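Local atomic coordinates of NOL1/NOP2/sun family protein (Enterococcus faecium, PDB entry 3M4X), a protein that probably methylates cytosine bases of ribosomal RNA, joining a Rossmann-like methyltransferase domain to a C-terminal PUA-like domain thought to bind RNA. Residues I257-R270 with V276-D290. Numbering follows the deposited sequence.
Sequences IEEIPLTQSVSSGR and VAGLEKTIRIWPHKD
Ser-267 and Ser-268 run antiparallel to Arg-284 and Ile-283, adding a short edge strand to the methyltransferase sheet, whose strand 295-302 pairs with the other side of 283-285. Arg-284 N donates to Ser-267 O (2.9 Å) and Gly-269 N to Thr-282 O (2.9 Å). Gly-269 CA passes 3.2 Å from Thr-282 OG1, whose hydroxyl turns back to Leu-279 O and ties the 3-10 turn 279-281.

Among the side-chain bonds, Ser-267 OG reaches the syn lone pair of Asp-290 OD2 (3.0 Å), while Trp-286 N takes the anti lone pair of that oxygen along a nearly straight line (170°). With its OG beside the backbone N (chi1 -58°), Ser-267 also meets the edge of the Trp-286 indole at CD1. A water accepts from Trp-286 NE1 and Arg-270 NE and donates to Ser-268 O. Arg-284 continues to a salt bridge with Glu-243, Arg-270 to one with Glu-23.

The apolar part centres on Ile-283 CD1, touched by Ile-260 CG2 (3.7 Å) and Leu-262 CD1 (3.9 Å), with helix 95-101 packed against both partners. Farther along, Ile-257 CD1 meets Leu-279 CD1 (3.6 Å), and a second water links Ile-260 N to Lys-281 O.

Backbone pairing is thus brief, and the excursion 259-266 is held by an isoleucine-centred cluster and a water bridge. Asp-290 OD2, taking one bond from Ser-267 OG and one from Trp-286 N, ties strand 267-268 to the turn after strand 283-285.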
loop_
_atom_site.group_PDB
_atom_site.type_symbol
_atom_site.label_atom_id
_atom_site.label_comp_id
_atom_site.label_asym_id
_atom_site.label_seq_id
_atom_site.Cartn_x
_atom_site.Cartn_y
_atom_site.Cartn_z
ATOM N N ILE A 257 -12.916 -10.734 18.603
ATOM C CA ILE A 257 -13.053 -10.994 17.176
ATOM C C ILE A 257 -14.239 -10.199 16.641
ATOM O O ILE A 257 -15.318 -10.197 17.225
ATOM C CB ILE A 257 -13.291 -12.495 16.855
ATOM C CG1 ILE A 257 -12.238 -13.388 17.519
ATOM C CG2 ILE A 257 -13.320 -12.708 15.337
ATOM C CD1 ILE A 257 -12.368 -14.892 17.158
ATOM N N GLU A 258 -14.041 -9.541 15.513
ATOM C CA GLU A 258 -15.046 -8.643 14.987
ATOM C C GLU A 258 -15.541 -9.068 13.598
ATOM O O GLU A 258 -14.846 -9.770 12.843
ATOM C CB GLU A 258 -14.463 -7.226 14.939
ATOM C CG GLU A 258 -15.381 -6.152 15.484
ATOM C CD GLU A 258 -15.448 -6.130 16.994
ATOM O OE1 GLU A 258 -14.446 -6.476 17.650
ATOM O OE2 GLU A 258 -16.509 -5.753 17.528
ATOM N N GLU A 259 -16.745 -8.628 13.256
ATOM C CA GLU A 259 -17.303 -8.917 11.945
ATOM C C GLU A 259 -16.643 -8.072 10.871
ATOM O O GLU A 259 -16.224 -6.945 11.121
ATOM C CB GLU A 259 -18.805 -8.686 11.949
ATOM C CG GLU A 259 -19.508 -9.550 12.975
ATOM C CD GLU A 259 -20.987 -9.712 12.694
ATOM O OE1 GLU A 259 -21.599 -8.773 12.131
ATOM O OE2 GLU A 259 -21.539 -10.783 13.039
ATOM N N ILE A 260 -16.533 -8.644 9.678
ATOM C CA ILE A 260 -16.005 -7.944 8.523
ATOM C C ILE A 260 -17.111 -7.863 7.478
ATOM O O ILE A 260 -17.306 -8.801 6.709
ATOM C CB ILE A 260 -14.807 -8.698 7.936
ATOM C CG1 ILE A 260 -13.682 -8.788 8.979
ATOM C CG2 ILE A 260 -14.338 -8.025 6.628
ATOM C CD1 ILE A 260 -12.523 -9.715 8.607
ATOM N N PRO A 261 -17.866 -6.757 7.471
ATOM C CA PRO A 261 -18.991 -6.662 6.535
ATOM C C PRO A 261 -18.517 -6.767 5.089
ATOM O O PRO A 261 -17.549 -6.111 4.696
ATOM C CB PRO A 261 -19.567 -5.268 6.808
ATOM C CG PRO A 261 -19.022 -4.871 8.163
ATOM C CD PRO A 261 -17.686 -5.525 8.262
ATOM N N LEU A 262 -19.184 -7.604 4.305
ATOM C CA LEU A 262 -18.881 -7.729 2.882
ATOM C C LEU A 262 -20.135 -7.996 2.068
ATOM O O LEU A 262 -21.094 -8.591 2.562
ATOM C CB LEU A 262 -17.881 -8.850 2.635
ATOM C CG LEU A 262 -16.415 -8.478 2.767
ATOM C CD1 LEU A 262 -15.576 -9.670 2.379
ATOM C CD2 LEU A 262 -16.108 -7.295 1.877
ATOM N N THR A 263 -20.119 -7.544 0.818
ATOM C CA THR A 263 -21.192 -7.842 -0.118
ATOM C C THR A 263 -20.937 -9.215 -0.711
ATOM O O THR A 263 -21.814 -10.075 -0.728
ATOM C CB THR A 263 -21.245 -6.815 -1.255
ATOM O OG1 THR A 263 -21.398 -5.504 -0.705
ATOM C CG2 THR A 263 -22.417 -7.117 -2.204
ATOM N N GLN A 264 -19.716 -9.409 -1.190
ATOM C CA GLN A 264 -19.297 -10.692 -1.730
ATOM C C GLN A 264 -19.267 -11.765 -0.636
ATOM O O GLN A 264 -18.583 -11.614 0.380
ATOM C CB GLN A 264 -17.920 -10.548 -2.384
ATOM C CG GLN A 264 -17.410 -11.810 -3.060
ATOM C CD GLN A 264 -18.232 -12.204 -4.270
ATOM O OE1 GLN A 264 -18.976 -11.391 -4.826
ATOM N NE2 GLN A 264 -18.099 -13.459 -4.691
ATOM N N SER A 265 -20.014 -12.845 -0.831
ATOM C CA SER A 265 -19.975 -13.949 0.124
ATOM C C SER A 265 -18.648 -14.681 0.009
ATOM O O SER A 265 -18.030 -14.714 -1.059
ATOM C CB SER A 265 -21.137 -14.912 -0.092
ATOM O OG SER A 265 -22.287 -14.466 0.598
ATOM N N VAL A 266 -18.208 -15.261 1.115
ATOM C CA VAL A 266 -16.903 -15.894 1.166
ATOM C C VAL A 266 -16.952 -17.031 2.140
ATOM O O VAL A 266 -17.925 -17.182 2.876
ATOM C CB VAL A 266 -15.815 -14.907 1.645
ATOM C CG1 VAL A 266 -15.283 -14.094 0.488
ATOM C CG2 VAL A 266 -16.359 -14.002 2.754
ATOM N N SER A 267 -15.894 -17.833 2.148
ATOM C CA SER A 267 -15.733 -18.869 3.157
ATOM C C SER A 267 -15.304 -18.241 4.486
ATOM O O SER A 267 -14.919 -17.069 4.547
ATOM C CB SER A 267 -14.709 -19.906 2.704
ATOM O OG SER A 267 -15.096 -20.490 1.474
ATOM N N SER A 268 -15.355 -19.031 5.545
ATOM C CA SER A 268 -15.129 -18.508 6.876
ATOM C C SER A 268 -14.084 -19.338 7.600
ATOM O O SER A 268 -13.807 -20.466 7.210
ATOM C CB SER A 268 -16.441 -18.532 7.647
ATOM O OG SER A 268 -16.505 -19.693 8.449
ATOM N N GLY A 269 -13.483 -18.781 8.645
ATOM C CA GLY A 269 -12.614 -19.566 9.500
ATOM C C GLY A 269 -13.405 -20.723 10.107
ATOM O O GLY A 269 -14.627 -20.650 10.232
ATOM N N ARG A 270 -12.717 -21.797 10.481
ATOM C CA ARG A 270 -13.402 -22.986 10.996
ATOM C C ARG A 270 -13.175 -23.149 12.487
ATOM O O ARG A 270 -12.044 -23.288 12.929
ATOM C CB ARG A 270 -12.943 -24.239 10.245
ATOM C CG ARG A 270 -12.972 -24.067 8.726
ATOM C CD ARG A 270 -12.866 -25.408 7.997
ATOM N NE ARG A 270 -13.073 -25.254 6.557
ATOM C CZ ARG A 270 -13.334 -26.255 5.718
ATOM N NH1 ARG A 270 -13.429 -27.505 6.171
ATOM N NH2 ARG A 270 -13.506 -26.004 4.422
ATOM N N VAL A 276 -11.143 -21.000 20.351
ATOM C CA VAL A 276 -11.966 -19.965 20.971
ATOM C C VAL A 276 -13.221 -19.746 20.147
ATOM O O VAL A 276 -13.289 -20.187 19.014
ATOM C CB VAL A 276 -11.204 -18.618 21.124
ATOM C CG1 VAL A 276 -9.921 -18.828 21.900
ATOM C CG2 VAL A 276 -10.916 -17.995 19.742
ATOM N N ALA A 277 -14.199 -19.056 20.719
ATOM C CA ALA A 277 -15.436 -18.747 20.020
ATOM C C ALA A 277 -15.192 -17.700 18.937
ATOM O O ALA A 277 -14.141 -17.064 18.909
ATOM C CB ALA A 277 -16.478 -18.236 21.014
ATOM N N GLY A 278 -16.171 -17.534 18.052
ATOM C CA GLY A 278 -16.199 -16.443 17.087
ATOM C C GLY A 278 -15.385 -16.588 15.817
ATOM O O GLY A 278 -15.363 -15.683 14.983
ATOM N N LEU A 279 -14.698 -17.712 15.673
ATOM C CA LEU A 279 -13.819 -17.943 14.531
ATOM C C LEU A 279 -14.532 -17.872 13.166
ATOM O O LEU A 279 -13.919 -17.583 12.138
ATOM C CB LEU A 279 -13.114 -19.288 14.701
ATOM C CG LEU A 279 -11.655 -19.291 15.184
ATOM C CD1 LEU A 279 -11.155 -17.925 15.613
ATOM C CD2 LEU A 279 -11.413 -20.337 16.274
ATOM N N GLU A 280 -15.830 -18.131 13.165
ATOM C CA GLU A 280 -16.614 -18.074 11.944
ATOM C C GLU A 280 -16.667 -16.657 11.376
ATOM O O GLU A 280 -17.009 -16.462 10.208
ATOM C CB GLU A 280 -18.034 -18.591 12.206
ATOM C CG GLU A 280 -18.848 -17.714 13.156
ATOM C CD GLU A 280 -18.587 -17.996 14.641
ATOM O OE1 GLU A 280 -17.748 -18.866 14.978
ATOM O OE2 GLU A 280 -19.248 -17.344 15.474
ATOM N N LYS A 281 -16.334 -15.675 12.210
ATOM C CA LYS A 281 -16.310 -14.269 11.804
ATOM C C LYS A 281 -15.048 -13.928 11.040
ATOM O O LYS A 281 -14.940 -12.849 10.469
ATOM C CB LYS A 281 -16.391 -13.348 13.021
ATOM C CG LYS A 281 -17.692 -13.413 13.790
ATOM C CD LYS A 281 -17.577 -12.585 15.070
ATOM C CE LYS A 281 -18.607 -13.022 16.098
ATOM N NZ LYS A 281 -18.267 -12.513 17.452
ATOM N N THR A 282 -14.072 -14.827 11.066
ATOM C CA THR A 282 -12.888 -14.660 10.238
ATOM C C THR A 282 -13.169 -15.201 8.826
ATOM O O THR A 282 -14.116 -15.964 8.617
ATOM C CB THR A 282 -11.645 -15.310 10.879
ATOM O OG1 THR A 282 -11.750 -16.738 10.824
ATOM C CG2 THR A 282 -11.510 -14.862 12.355
ATOM N N ILE A 283 -12.356 -14.786 7.862
ATOM C CA ILE A 283 -12.649 -15.011 6.448
ATOM C C ILE A 283 -11.615 -15.898 5.799
ATOM O O ILE A 283 -10.417 -15.659 5.925
ATOM C CB ILE A 283 -12.617 -13.699 5.657
ATOM C CG1 ILE A 283 -13.797 -12.798 6.019
ATOM C CG2 ILE A 283 -12.571 -13.973 4.157
ATOM C CD1 ILE A 283 -13.724 -11.440 5.314
ATOM N N ARG A 284 -12.087 -16.912 5.090
ATOM C CA ARG A 284 -11.206 -17.735 4.282
ATOM C C ARG A 284 -11.539 -17.588 2.810
ATOM O O ARG A 284 -12.700 -17.483 2.425
ATOM C CB ARG A 284 -11.268 -19.209 4.699
ATOM C CG ARG A 284 -10.289 -19.563 5.814
ATOM C CD ARG A 284 -10.450 -21.014 6.255
ATOM N NE ARG A 284 -9.444 -21.415 7.233
ATOM C CZ ARG A 284 -8.229 -21.874 6.928
ATOM N NH1 ARG A 284 -7.847 -22.001 5.660
ATOM N NH2 ARG A 284 -7.390 -22.205 7.900
ATOM N N ILE A 285 -10.504 -17.582 1.990
ATOM C CA ILE A 285 -10.696 -17.614 0.555
ATOM C C ILE A 285 -10.033 -18.880 0.021
ATOM O O ILE A 285 -8.819 -19.054 0.139
ATOM C CB ILE A 285 -10.147 -16.329 -0.111
ATOM C CG1 ILE A 285 -10.977 -15.126 0.341
ATOM C CG2 ILE A 285 -10.189 -16.448 -1.630
ATOM C CD1 ILE A 285 -10.467 -13.814 -0.139
ATOM N N TRP A 286 -10.851 -19.778 -0.516
ATOM C CA TRP A 286 -10.376 -21.048 -1.061
ATOM C C TRP A 286 -10.435 -20.980 -2.588
ATOM O O TRP A 286 -11.438 -20.536 -3.150
ATOM C CB TRP A 286 -11.255 -22.204 -0.585
ATOM C CG TRP A 286 -11.227 -22.539 0.907
ATOM C CD1 TRP A 286 -12.177 -22.219 1.839
ATOM C CD2 TRP A 286 -10.233 -23.313 1.601
ATOM N NE1 TRP A 286 -11.823 -22.721 3.072
ATOM C CE2 TRP A 286 -10.638 -23.401 2.952
ATOM C CE3 TRP A 286 -9.041 -23.935 1.215
ATOM C CZ2 TRP A 286 -9.887 -24.078 3.917
ATOM C CZ3 TRP A 286 -8.296 -24.605 2.175
ATOM C CH2 TRP A 286 -8.723 -24.675 3.511
ATOM N N PRO A 287 -9.365 -21.420 -3.265
ATOM C CA PRO A 287 -9.264 -21.306 -4.730
ATOM C C PRO A 287 -10.309 -22.158 -5.463
ATOM O O PRO A 287 -10.719 -21.832 -6.571
ATOM C CB PRO A 287 -7.856 -21.837 -5.037
ATOM C CG PRO A 287 -7.159 -21.977 -3.711
ATOM C CD PRO A 287 -8.213 -22.117 -2.671
ATOM N N HIS A 288 -10.731 -23.253 -4.852
ATOM C CA HIS A 288 -11.700 -24.125 -5.497
ATOM C C HIS A 288 -13.139 -23.654 -5.288
ATOM O O HIS A 288 -14.068 -24.201 -5.877
ATOM C CB HIS A 288 -11.531 -25.561 -4.998
ATOM C CG HIS A 288 -11.805 -25.734 -3.534
ATOM N ND1 HIS A 288 -10.954 -25.263 -2.554
ATOM C CD2 HIS A 288 -12.829 -26.337 -2.887
ATOM C CE1 HIS A 288 -11.447 -25.568 -1.367
ATOM N NE2 HIS A 288 -12.581 -26.220 -1.540
ATOM N N LYS A 289 -13.302 -22.618 -4.470
ATOM C CA LYS A 289 -14.602 -22.238 -3.928
ATOM C C LYS A 289 -14.910 -20.780 -4.227
ATOM O O LYS A 289 -16.004 -20.437 -4.671
ATOM C CB LYS A 289 -14.588 -22.410 -2.403
ATOM C CG LYS A 289 -15.591 -23.399 -1.844
ATOM C CD LYS A 289 -15.663 -23.242 -0.334
ATOM C CE LYS A 289 -16.726 -24.122 0.317
ATOM N NZ LYS A 289 -16.902 -23.753 1.756
ATOM N N ASP A 290 -13.929 -19.926 -3.945
ATOM C CA ASP A 290 -14.087 -18.484 -4.032
ATOM C C ASP A 290 -13.236 -17.947 -5.161
ATOM O O ASP A 290 -12.568 -18.702 -5.856
ATOM C CB ASP A 290 -13.634 -17.829 -2.730
ATOM C CG ASP A 290 -14.322 -18.406 -1.521
ATOM O OD1 ASP A 290 -15.568 -18.396 -1.489
ATOM O OD2 ASP A 290 -13.616 -18.877 -0.606
HETATM O O HOH W 1 -12.684 -11.150 11.880
HETATM O O HOH W 2 -17.092 -11.624 9.442
HETATM O O HOH W 3 -13.672 -22.621 5.405
#